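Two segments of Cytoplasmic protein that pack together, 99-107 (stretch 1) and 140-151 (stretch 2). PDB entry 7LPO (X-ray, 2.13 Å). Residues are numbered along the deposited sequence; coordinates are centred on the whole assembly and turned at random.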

# COMPACT_ATOMS: atom_id res chain seq x y z
N LEU A 99 1.23 11.82 -4.91
CA LEU A 99 0.22 11.32 -3.99
C LEU A 99 -0.30 10.01 -4.56
O LEU A 99 -0.64 9.95 -5.74
CB LEU A 99 -0.94 12.31 -3.83
CG LEU A 99 -0.62 13.69 -3.27
CD1 LEU A 99 -1.81 14.60 -3.46
CD2 LEU A 99 -0.22 13.61 -1.82
N ARG A 100 -0.30 8.96 -3.74
CA ARG A 100 -1.00 7.72 -4.05
C ARG A 100 -2.38 7.86 -3.42
O ARG A 100 -2.50 7.94 -2.19
CB ARG A 100 -0.25 6.52 -3.51
CG ARG A 100 -0.90 5.19 -3.87
CD ARG A 100 0.09 4.07 -3.67
NE ARG A 100 -0.47 2.74 -3.88
CZ ARG A 100 -0.88 1.94 -2.91
NH1 ARG A 100 -0.84 2.33 -1.63
NH2 ARG A 100 -1.34 0.73 -3.21
N TYR A 101 -3.41 7.96 -4.25
CA TYR A 101 -4.74 8.33 -3.78
C TYR A 101 -5.55 7.09 -3.46
O TYR A 101 -5.82 6.27 -4.34
CB TYR A 101 -5.47 9.19 -4.81
CG TYR A 101 -6.76 9.71 -4.24
CD1 TYR A 101 -7.92 8.94 -4.27
CD2 TYR A 101 -6.82 10.96 -3.62
CE1 TYR A 101 -9.10 9.40 -3.72
CE2 TYR A 101 -8.01 11.43 -3.07
CZ TYR A 101 -9.14 10.64 -3.13
OH TYR A 101 -10.32 11.10 -2.57
N VAL A 102 -5.98 6.98 -2.21
CA VAL A 102 -6.63 5.78 -1.69
C VAL A 102 -8.14 5.92 -1.80
O VAL A 102 -8.72 6.90 -1.32
CB VAL A 102 -6.21 5.54 -0.22
CG1 VAL A 102 -6.96 4.35 0.35
CG2 VAL A 102 -4.71 5.34 -0.11
N PHE A 103 -8.78 4.94 -2.44
CA PHE A 103 -10.23 4.80 -2.44
C PHE A 103 -10.57 3.32 -2.33
O PHE A 103 -9.76 2.45 -2.66
CB PHE A 103 -10.88 5.42 -3.69
CG PHE A 103 -10.58 4.68 -4.96
CD1 PHE A 103 -9.41 4.93 -5.66
CD2 PHE A 103 -11.45 3.73 -5.44
CE1 PHE A 103 -9.12 4.25 -6.82
CE2 PHE A 103 -11.17 3.04 -6.60
CZ PHE A 103 -10.00 3.31 -7.30
N THR A 104 -11.77 3.03 -1.84
CA THR A 104 -12.18 1.65 -1.68
C THR A 104 -13.38 1.33 -2.56
O THR A 104 -14.19 2.20 -2.87
CB THR A 104 -12.52 1.31 -0.22
OG1 THR A 104 -13.65 2.08 0.20
CG2 THR A 104 -11.30 1.61 0.67
N TRP A 105 -13.44 0.07 -2.98
CA TRP A 105 -14.63 -0.45 -3.64
C TRP A 105 -15.89 -0.17 -2.83
O TRP A 105 -16.93 0.18 -3.39
CB TRP A 105 -14.41 -1.95 -3.86
CG TRP A 105 -15.46 -2.67 -4.63
CD1 TRP A 105 -16.50 -2.14 -5.31
CD2 TRP A 105 -15.53 -4.09 -4.79
NE1 TRP A 105 -17.23 -3.15 -5.89
CE2 TRP A 105 -16.66 -4.35 -5.57
CE3 TRP A 105 -14.75 -5.16 -4.34
CZ2 TRP A 105 -17.03 -5.64 -5.92
CZ3 TRP A 105 -15.13 -6.44 -4.68
CH2 TRP A 105 -16.26 -6.67 -5.47
N GLU A 106 -15.80 -0.30 -1.50
CA GLU A 106 -16.97 -0.07 -0.67
C GLU A 106 -17.51 1.34 -0.87
O GLU A 106 -18.73 1.54 -0.93
CB GLU A 106 -16.65 -0.30 0.81
CG GLU A 106 -17.78 0.11 1.74
CD GLU A 106 -17.46 -0.07 3.22
OE1 GLU A 106 -18.40 0.03 4.03
OE2 GLU A 106 -16.29 -0.31 3.59
N SER A 107 -16.61 2.33 -0.93
CA SER A 107 -17.05 3.71 -1.03
C SER A 107 -17.72 4.00 -2.36
O SER A 107 -18.48 4.98 -2.47
CB SER A 107 -15.86 4.66 -0.81
OG SER A 107 -14.94 4.61 -1.89
N MET A 140 -3.85 6.43 -8.80
CA MET A 140 -5.02 5.97 -8.08
C MET A 140 -4.81 4.57 -7.53
O MET A 140 -4.34 3.68 -8.24
CB MET A 140 -6.24 5.98 -9.00
CG MET A 140 -6.48 7.27 -9.76
SD MET A 140 -6.68 8.71 -8.68
CE MET A 140 -8.22 8.52 -7.94
N ASP A 141 -5.19 4.37 -6.27
CA ASP A 141 -5.01 3.09 -5.59
C ASP A 141 -6.36 2.53 -5.21
O ASP A 141 -6.98 3.00 -4.24
CB ASP A 141 -4.14 3.29 -4.35
CG ASP A 141 -4.35 2.20 -3.29
OD1 ASP A 141 -4.68 1.04 -3.65
OD2 ASP A 141 -4.17 2.53 -2.09
N PRO A 142 -6.88 1.54 -5.95
CA PRO A 142 -8.04 0.78 -5.47
C PRO A 142 -7.64 -0.09 -4.29
O PRO A 142 -6.97 -1.12 -4.45
CB PRO A 142 -8.45 -0.07 -6.68
CG PRO A 142 -7.44 0.17 -7.72
CD PRO A 142 -6.29 0.91 -7.14
N HIS A 143 -8.01 0.32 -3.09
CA HIS A 143 -7.37 -0.16 -1.88
C HIS A 143 -8.25 -1.15 -1.14
O HIS A 143 -9.47 -0.99 -1.07
CB HIS A 143 -7.02 1.00 -0.95
CG HIS A 143 -6.08 0.62 0.15
ND1 HIS A 143 -4.72 0.83 0.08
CD2 HIS A 143 -6.31 -0.01 1.33
CE1 HIS A 143 -4.15 0.37 1.18
NE2 HIS A 143 -5.09 -0.15 1.95
N GLN A 144 -7.60 -2.17 -0.58
CA GLN A 144 -8.24 -3.15 0.27
C GLN A 144 -7.19 -3.72 1.22
O GLN A 144 -5.98 -3.70 0.94
CB GLN A 144 -8.90 -4.27 -0.56
CG GLN A 144 -7.93 -5.24 -1.22
CD GLN A 144 -7.41 -6.31 -0.27
OE1 GLN A 144 -8.12 -6.77 0.62
NE2 GLN A 144 -6.18 -6.73 -0.47
N ASP A 145 -7.67 -4.24 2.34
CA ASP A 145 -6.86 -4.99 3.29
C ASP A 145 -7.73 -6.14 3.77
O ASP A 145 -8.86 -5.91 4.22
CB ASP A 145 -6.40 -4.14 4.47
CG ASP A 145 -5.54 -2.98 4.05
OD1 ASP A 145 -4.34 -3.22 3.74
OD2 ASP A 145 -6.05 -1.84 4.02
N VAL A 146 -7.22 -7.36 3.65
CA VAL A 146 -7.92 -8.59 4.03
C VAL A 146 -9.38 -8.54 3.59
O VAL A 146 -10.30 -8.84 4.36
CB VAL A 146 -7.78 -8.88 5.53
CG1 VAL A 146 -6.32 -9.20 5.85
CG2 VAL A 146 -8.23 -7.72 6.38
N TRP A 147 -9.57 -8.17 2.32
CA TRP A 147 -10.81 -8.15 1.56
C TRP A 147 -11.73 -6.98 1.88
O TRP A 147 -12.18 -6.30 0.95
CB TRP A 147 -11.61 -9.45 1.73
CG TRP A 147 -12.86 -9.45 0.87
CD1 TRP A 147 -14.15 -9.32 1.30
CD2 TRP A 147 -12.93 -9.54 -0.56
NE1 TRP A 147 -15.01 -9.32 0.23
CE2 TRP A 147 -14.29 -9.46 -0.92
CE3 TRP A 147 -11.97 -9.67 -1.57
CZ2 TRP A 147 -14.71 -9.52 -2.25
CZ3 TRP A 147 -12.39 -9.74 -2.88
CH2 TRP A 147 -13.75 -9.66 -3.21
N SER A 148 -12.02 -6.73 3.15
CA SER A 148 -13.00 -5.71 3.51
C SER A 148 -12.92 -5.39 4.99
O SER A 148 -12.35 -6.14 5.78
CB SER A 148 -14.42 -6.17 3.17
OG SER A 148 -14.77 -7.31 3.93
N ARG A 149 -13.54 -4.26 5.37
CA ARG A 149 -13.68 -3.93 6.79
C ARG A 149 -14.38 -5.05 7.56
O ARG A 149 -14.05 -5.33 8.71
CB ARG A 149 -14.47 -2.64 6.98
CG ARG A 149 -13.83 -1.38 6.47
CD ARG A 149 -14.59 -0.14 6.94
NE ARG A 149 -15.97 -0.08 6.45
CZ ARG A 149 -17.04 0.16 7.21
NH1 ARG A 149 -16.91 0.35 8.51
NH2 ARG A 149 -18.25 0.21 6.66
N PHE A 150 -15.38 -5.67 6.93
CA PHE A 150 -16.19 -6.71 7.57
C PHE A 150 -15.43 -8.01 7.73
O PHE A 150 -15.93 -8.90 8.43
CB PHE A 150 -17.47 -6.85 6.74
CG PHE A 150 -18.01 -5.51 6.31
CD1 PHE A 150 -18.61 -4.67 7.23
CD2 PHE A 150 -17.83 -5.05 5.02
CE1 PHE A 150 -19.05 -3.43 6.88
CE2 PHE A 150 -18.26 -3.80 4.66
CZ PHE A 150 -18.88 -2.99 5.58
N THR A 151 -14.24 -8.14 7.13
CA THR A 151 -13.39 -9.30 7.32
C THR A 151 -12.03 -8.91 7.89
O THR A 151 -11.07 -9.67 7.78
CB THR A 151 -13.23 -10.09 6.02
OG1 THR A 151 -12.98 -9.20 4.92
CG2 THR A 151 -14.50 -10.86 5.72
O HOH W 1 -3.18 -0.56 -5.21
O HOH W 2 -11.37 -1.64 -2.88
O HOH W 3 -14.92 -2.71 3.32

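Two strands of one chain lie side by side here and run in the same direction. Their axes approach to 4.7 Å, and their N-to-C directions differ by 33°. The register pairs Tyr-101 with Met-140, Val-102 with Asp-141 and Phe-103 with Pro-142. Three backbone hydrogen bonds join the strands. Asp-141 N donates to Tyr-101 O at 2.8 Å. Phe-103 N donates to Asp-141 O at 3.2 Å and is nearly straight, at 172°. His-143 N donates to Phe-103 O at 2.8 Å. Asp-141 and His-143 thus face the first strand with their backbone groups. Pro-142, between them, has no N-H to give, and this ladder asks none of it.

After the last of these bonds, a water links the two backbones. It accepts from Trp-105 N at 2.7 Å and donates to His-143 O at 2.7 Å. In stretch 1 the chain then turns into a helix. Thr-104 is its N-cap, with Thr-104 OG1 accepting from Ser-107 N at 3.2 Å.

The side chains of Tyr-101, Phe-103, Met-140 and Pro-142 share one face of the sheet. This face is largely apolar. Phe-103 has chi1 near +60° (p), and the end of its ring comes nearer to the second strand. Pro-142 CA lies over the ring face, 4.0 Å from the centroid, in a CH-pi contact. At the ring edge, Phe-103 CE1 is 4.0 Å from Met-140 CB. The flexible Met-140 side chain, m at all three chi angles, brings its CE to 3.7 Å from Tyr-101 CD1.

Val-102, Asp-141 and His-143 lie on the other face. Asp-141 has the largest area covered by the opposing stretch. Its carboxylate is buried, but its charge is answered. Arg-100 NH1 forms a salt bridge with Asp-141 OD2 at 3.4 Å. The oxygen lies well out of the guanidinium plane, so this is an attraction of charges without a directed N-H. A water adds a link, donating to Asp-141 OD1 at 2.7 Å and accepting a weak bond from Arg-100 NH2 at 3.0 Å. Within stretch 2, His-143 ND1 donates to Asp-141 OD2 at 2.8 Å, and His-143 NE2 donates to Asp-145 OD2 at 2.8 Å. The imidazole therefore bridges two carboxylates. Val-102 supplies apolar packing beside it, with Val-102 CG1 3.6 Å from His-143 CB.

The second charged contact lies beyond the strands. Glu-106 points toward stretch 2 and meets Arg-149 in a two-pronged salt bridge. Arg-149 NH2 donates to Glu-106 OE1 at 2.6 Å, and Arg-149 NE donates to Glu-106 OE2 at 2.9 Å. Both bonds are nearly straight, as suits a carboxylate at the edge of a guanidinium. Elsewhere in the contact, Trp-105 CZ3 lies 3.8 Å from Trp-147 CH2. The planes of their six-membered rings are 81° apart.

In all, the two stretches bury 697 Å² between them, both sides summed.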